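Local coordinates for nuclear transport factor 2 family protein (Rhodopseudomonas palustris, PDB 3DM8) that is of unknown function but belongs to the SnoaL-like branch of the NTF2 superfamily and has been put forward as a putative isomerase, at residues L13-N18 and T22-T27; H73-M78 and S102-L107. One frame throughout, in Å; residues are numbered along the deposited sequence.

Contact 1: residues L13-N18 and T22-T27; sequences LHRALN and TEELAT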
loop_
_atom_site.group_PDB
_atom_site.type_symbol
_atom_site.label_atom_id
_atom_site.label_comp_id
_atom_site.label_asym_id
_atom_site.label_seq_id
_atom_site.Cartn_x
_atom_site.Cartn_y
_atom_site.Cartn_z
ATOM N N LEU A 13 13.253 7.771 -12.303
ATOM C CA LEU A 13 12.382 6.690 -12.756
ATOM C C LEU A 13 11.499 7.148 -13.936
ATOM O O LEU A 13 11.224 6.413 -14.924
ATOM C CB LEU A 13 11.525 6.227 -11.578
ATOM C CG LEU A 13 10.678 4.994 -11.911
ATOM C CD1 LEU A 13 11.554 3.766 -12.301
ATOM C CD2 LEU A 13 9.743 4.748 -10.697
ATOM N N HIS A 14 11.034 8.390 -13.860
ATOM C CA HIS A 14 10.261 8.989 -14.963
ATOM C C HIS A 14 11.033 8.981 -16.268
ATOM O O HIS A 14 10.529 8.584 -17.345
ATOM C CB HIS A 14 9.909 10.444 -14.611
ATOM C CG HIS A 14 9.073 11.134 -15.637
ATOM N ND1 HIS A 14 7.719 11.376 -15.451
ATOM C CD2 HIS A 14 9.395 11.683 -16.831
ATOM C CE1 HIS A 14 7.251 12.035 -16.499
ATOM N NE2 HIS A 14 8.238 12.200 -17.363
ATOM N N ARG A 15 12.272 9.429 -16.177
ATOM C CA ARG A 15 13.159 9.451 -17.352
ATOM C C ARG A 15 13.294 8.046 -17.943
ATOM O O ARG A 15 13.286 7.860 -19.156
ATOM C CB ARG A 15 14.553 10.000 -17.002
ATOM C CG ARG A 15 14.521 11.430 -16.545
ATOM C CD ARG A 15 15.878 12.035 -16.718
ATOM N NE ARG A 15 15.976 13.381 -16.170
ATOM C CZ ARG A 15 15.749 14.491 -16.868
ATOM N NH1 ARG A 15 15.371 14.422 -18.142
ATOM N NH2 ARG A 15 15.876 15.672 -16.282
ATOM N N ALA A 16 13.397 7.048 -17.060
ATOM C CA ALA A 16 13.682 5.696 -17.500
ATOM C C ALA A 16 12.417 5.150 -18.142
ATOM O O ALA A 16 12.450 4.616 -19.260
ATOM C CB ALA A 16 14.171 4.796 -16.375
ATOM N N LEU A 17 11.286 5.329 -17.477
ATOM C CA LEU A 17 10.061 4.678 -17.947
ATOM C C LEU A 17 9.510 5.355 -19.176
ATOM O O LEU A 17 8.957 4.703 -20.081
ATOM C CB LEU A 17 8.986 4.652 -16.863
ATOM C CG LEU A 17 9.346 3.859 -15.615
ATOM C CD1 LEU A 17 8.085 3.730 -14.725
ATOM C CD2 LEU A 17 10.001 2.503 -15.868
ATOM N N ASN A 18 9.640 6.677 -19.224
ATOM C CA ASN A 18 8.977 7.411 -20.294
ATOM C C ASN A 18 9.890 7.673 -21.455
ATOM O O ASN A 18 9.499 7.545 -22.636
ATOM C CB ASN A 18 8.283 8.671 -19.790
ATOM C CG ASN A 18 6.812 8.397 -19.468
ATOM O OD1 ASN A 18 6.469 7.276 -19.076
ATOM N ND2 ASN A 18 5.947 9.385 -19.674
ATOM N N THR A 22 18.106 5.807 -18.854
ATOM C CA THR A 22 18.246 5.076 -17.584
ATOM C C THR A 22 19.468 5.439 -16.768
ATOM O O THR A 22 19.692 4.915 -15.692
ATOM C CB THR A 22 18.241 3.548 -17.800
ATOM O OG1 THR A 22 19.421 3.148 -18.503
ATOM C CG2 THR A 22 16.981 3.118 -18.539
ATOM N N GLU A 23 20.235 6.407 -17.243
ATOM C CA GLU A 23 21.507 6.717 -16.565
ATOM C C GLU A 23 21.296 7.240 -15.146
ATOM O O GLU A 23 22.034 6.860 -14.237
ATOM C CB GLU A 23 22.360 7.685 -17.380
ATOM C CG GLU A 23 22.684 7.173 -18.787
ATOM C CD GLU A 23 21.451 7.109 -19.753
ATOM O OE1 GLU A 23 20.547 7.984 -19.721
ATOM O OE2 GLU A 23 21.415 6.157 -20.579
ATOM N N GLU A 24 20.317 8.119 -14.971
ATOM C CA GLU A 24 20.054 8.731 -13.647
ATOM C C GLU A 24 19.516 7.713 -12.678
ATOM O O GLU A 24 19.837 7.751 -11.507
ATOM C CB GLU A 24 19.051 9.895 -13.698
ATOM C CG GLU A 24 19.593 11.203 -14.224
ATOM C CD GLU A 24 18.542 12.346 -14.221
ATOM O OE1 GLU A 24 18.872 13.397 -14.777
ATOM O OE2 GLU A 24 17.416 12.203 -13.657
ATOM N N LEU A 25 18.697 6.801 -13.189
ATOM C CA LEU A 25 18.140 5.755 -12.369
ATOM C C LEU A 25 19.257 4.839 -11.892
ATOM O O LEU A 25 19.259 4.408 -10.769
ATOM C CB LEU A 25 17.083 4.954 -13.104
ATOM C CG LEU A 25 16.359 3.832 -12.381
ATOM C CD1 LEU A 25 15.642 4.377 -11.180
ATOM C CD2 LEU A 25 15.347 3.171 -13.311
ATOM N N ALA A 26 20.145 4.487 -12.791
ATOM C CA ALA A 26 21.245 3.578 -12.451
ATOM C C ALA A 26 22.145 4.176 -11.379
ATOM O O ALA A 26 22.710 3.433 -10.532
ATOM C CB ALA A 26 22.046 3.192 -13.706
ATOM N N THR A 27 22.276 5.506 -11.381
ATOM C CA THR A 27 23.127 6.178 -10.395
ATOM C C THR A 27 22.540 6.057 -9.001
ATOM O O THR A 27 23.242 5.899 -7.997
ATOM C CB THR A 27 23.330 7.656 -10.768
ATOM O OG1 THR A 27 24.061 7.676 -11.995
ATOM C CG2 THR A 27 24.100 8.386 -9.735
#
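Leu25 lays its CD2 methyl against two residues of helix 5-19, coming within 3.7 Å of Ala16 CB and 4.0 Å of Leu13 CD1. The two leucine side chains run side by side and point the same way, both having CG turned away from the main-chain nitrogen, while the small Ala16 lets the backbones close in to 4.6 Å between Ala16 CA and Thr22 CA. Thr22 brings its CG2 methyl to Ala16 CB as well, at 3.9 Å. Nearer the solvent, extended Arg15 and Glu24 chains meet through Arg15 NE and Glu24 OE2 at 3.1 Å, a salt bridge whose hydrogen bond is weak and bent (136°). The carboxylate stands almost upright on the guanidinium plane, at 82°, so the two groups do not pair flat. An alanine in place of Arg15 would probably leave the Glu24 carboxylate without this cationic mate and uncover the outer side of the helix-helix seam. The short helical segments cross at -133° with axes 8.2 Å apart, two consecutive helices folded back on each other across a short turn, and helix 53-66 packs against both through Cys60, with Leu57 also touching Leu25.

Contact 2: residues H73-M78 and S102-L107; sequences HRESVM and SVRMAL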
loop_
_atom_site.group_PDB
_atom_site.type_symbol
_atom_site.label_atom_id
_atom_site.label_comp_id
_atom_site.label_asym_id
_atom_site.label_seq_id
_atom_site.Cartn_x
_atom_site.Cartn_y
_atom_site.Cartn_z
ATOM N N HIS A 73 -0.646 11.282 -9.722
ATOM C CA HIS A 73 -1.304 11.937 -8.614
ATOM C C HIS A 73 -0.791 11.432 -7.276
ATOM O O HIS A 73 -0.920 10.274 -6.944
ATOM C CB HIS A 73 -2.811 11.805 -8.629
ATOM C CG HIS A 73 -3.448 12.628 -7.561
ATOM N ND1 HIS A 73 -4.131 12.074 -6.500
ATOM C CD2 HIS A 73 -3.411 13.964 -7.328
ATOM C CE1 HIS A 73 -4.529 13.036 -5.685
ATOM N NE2 HIS A 73 -4.103 14.191 -6.162
ATOM N N ARG A 74 -0.252 12.355 -6.525
ATOM C CA ARG A 74 0.368 12.044 -5.224
ATOM C C ARG A 74 -0.638 12.343 -4.119
ATOM O O ARG A 74 -0.987 13.513 -3.888
ATOM C CB ARG A 74 1.607 12.921 -5.045
ATOM C CG ARG A 74 2.779 12.269 -4.336
ATOM C CD ARG A 74 3.771 11.751 -5.401
ATOM N NE ARG A 74 4.739 10.813 -4.832
ATOM C CZ ARG A 74 5.742 10.268 -5.513
ATOM N NH1 ARG A 74 5.905 10.572 -6.797
ATOM N NH2 ARG A 74 6.572 9.424 -4.904
ATOM N N GLU A 75 -1.057 11.293 -3.412
ATOM C CA GLU A 75 -2.167 11.367 -2.455
ATOM C C GLU A 75 -1.738 11.591 -1.034
ATOM O O GLU A 75 -2.382 12.316 -0.292
ATOM C CB GLU A 75 -3.047 10.125 -2.572
ATOM C CG GLU A 75 -3.778 10.084 -3.925
ATOM C CD GLU A 75 -4.519 8.744 -4.260
ATOM O OE1 GLU A 75 -4.293 7.670 -3.630
ATOM O OE2 GLU A 75 -5.321 8.763 -5.211
ATOM N N SER A 76 -0.660 10.943 -0.631
ATOM C CA SER A 76 -0.105 11.104 0.721
ATOM C C SER A 76 1.396 10.957 0.573
ATOM O O SER A 76 1.855 10.143 -0.214
ATOM C CB SER A 76 -0.552 9.995 1.701
ATOM O OG SER A 76 -1.909 9.571 1.556
ATOM N N VAL A 77 2.120 11.708 1.351
ATOM C CA VAL A 77 3.581 11.616 1.386
ATOM C C VAL A 77 4.069 11.872 2.798
ATOM O O VAL A 77 3.724 12.879 3.426
ATOM C CB VAL A 77 4.229 12.668 0.474
ATOM C CG1 VAL A 77 5.738 12.541 0.528
ATOM C CG2 VAL A 77 3.712 12.536 -0.968
ATOM N N MET A 78 4.852 10.934 3.289
ATOM C CA MET A 78 5.446 10.967 4.615
ATOM C C MET A 78 6.962 10.840 4.489
ATOM O O MET A 78 7.494 9.799 4.153
ATOM C CB MET A 78 4.793 9.861 5.470
ATOM C CG MET A 78 3.255 10.075 5.502
ATOM S SD MET A 78 2.252 9.148 6.744
ATOM C CE MET A 78 0.490 9.528 6.395
ATOM N N SER A 102 -5.312 2.697 -14.696
ATOM C CA SER A 102 -4.974 3.518 -13.498
ATOM C C SER A 102 -4.500 2.585 -12.405
ATOM O O SER A 102 -5.118 1.538 -12.163
ATOM C CB SER A 102 -6.206 4.344 -13.098
ATOM O OG SER A 102 -6.083 4.953 -11.827
ATOM N N VAL A 103 -3.388 2.931 -11.767
ATOM C CA VAL A 103 -2.753 2.090 -10.745
ATOM C C VAL A 103 -2.558 2.889 -9.476
ATOM O O VAL A 103 -1.934 3.936 -9.514
ATOM C CB VAL A 103 -1.381 1.598 -11.232
ATOM C CG1 VAL A 103 -0.776 0.629 -10.240
ATOM C CG2 VAL A 103 -1.519 0.909 -12.599
ATOM N N ARG A 104 -3.105 2.398 -8.359
ATOM C CA ARG A 104 -2.888 3.045 -7.094
ATOM C C ARG A 104 -1.879 2.238 -6.270
ATOM O O ARG A 104 -2.037 1.026 -6.084
ATOM C CB ARG A 104 -4.180 3.148 -6.304
ATOM C CG ARG A 104 -3.932 3.866 -5.057
ATOM C CD ARG A 104 -5.172 4.046 -4.247
ATOM N NE ARG A 104 -5.783 5.356 -4.519
ATOM C CZ ARG A 104 -6.898 5.534 -5.209
ATOM N NH1 ARG A 104 -7.530 4.525 -5.796
ATOM N NH2 ARG A 104 -7.347 6.758 -5.376
ATOM N N MET A 105 -0.830 2.909 -5.821
ATOM C CA MET A 105 0.299 2.220 -5.195
ATOM C C MET A 105 0.673 2.906 -3.882
ATOM O O MET A 105 0.495 4.099 -3.733
ATOM C CB MET A 105 1.518 2.204 -6.115
ATOM C CG MET A 105 1.278 1.742 -7.527
ATOM S SD MET A 105 2.711 2.167 -8.608
ATOM C CE MET A 105 2.571 3.940 -8.686
ATOM N N ALA A 106 1.196 2.106 -2.963
ATOM C CA ALA A 106 1.804 2.577 -1.727
ATOM C C ALA A 106 3.249 2.106 -1.715
ATOM O O ALA A 106 3.530 0.912 -1.889
ATOM C CB ALA A 106 1.054 2.020 -0.520
ATOM N N LEU A 107 4.144 3.067 -1.545
ATOM C CA LEU A 107 5.599 2.904 -1.700
ATOM C C LEU A 107 6.307 3.258 -0.383
ATOM O O LEU A 107 6.074 4.307 0.183
ATOM C CB LEU A 107 6.034 3.882 -2.827
ATOM C CG LEU A 107 7.488 3.997 -3.175
ATOM C CD1 LEU A 107 7.868 2.702 -3.896
ATOM C CD2 LEU A 107 7.699 5.221 -4.067
#
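Glu75 sets its carboxylate alongside the NE edge of the Arg104 guanidinium, and the two flat groups are nearly coplanar. The grip is side-on and twofold. Arg104 NE reaches Glu75 OE1 at 2.9 Å along an almost straight line (173°); OE1 lies in the guanidinium plane and accepts through its syn lone pair. The second bond, from Arg104 NH2 to Glu75 OE2, is equally short at 2.9 Å but more bent, at 145°, and its oxygen sits tilted from the guanidinium plane. With one nitrogen for each oxygen, the pair restrains the carboxylate from turning about its last torsion. Arg104 gets there by a kink: its chain leaves the strand extended, then bends at chi3 (-95°). The two side chains cross at about a right angle, yet the bend lets the guanidinium lie nearly flat with the carboxylate. Elsewhere the two segments barely meet, Arg74 NH2 passing 4.4 Å from Leu107 CD2.

Such a bridge spans two strands that are not neighbours in the sheet. Strand 83-94 runs between 67-79 and 100-112, and Glu75 and Ser76 both face its Met87 in a classic beta bulge; Arg89 of the same strand forms a weak, long ion pair with Glu75 OE2. Tyr38 of the second subunit makes a cation-pi contact with Arg104, placing the salt bridge beside the dimer interface. Arg74 instead packs on Leu6 and Trp7 of helix 5-19, while Leu107 meets Leu119 of strand 115-123.

Taken together, the contacts illustrate how a cone-like alpha+beta fold of the NTF2 type is held at separate places, between helices and across the sheet. Contact 1 closes first along the chain, within the N-terminal helices, and contact 2 follows in the long strands of the mixed sheet; all four segments belong to the SnoaL-like domain. Their centres lie about 19 Å apart on opposite sides of the chain's centre, and their nearest atoms remain about 7 Å apart. Helix 5-19 is common ground, carrying one arm of contact 1 and packing against Arg74 of contact 2. The helix pair is untouched by the second subunit, whereas Arg104 of contact 2 meets it, so the first joins helices within one chain, while the second lies beside the partner subunit.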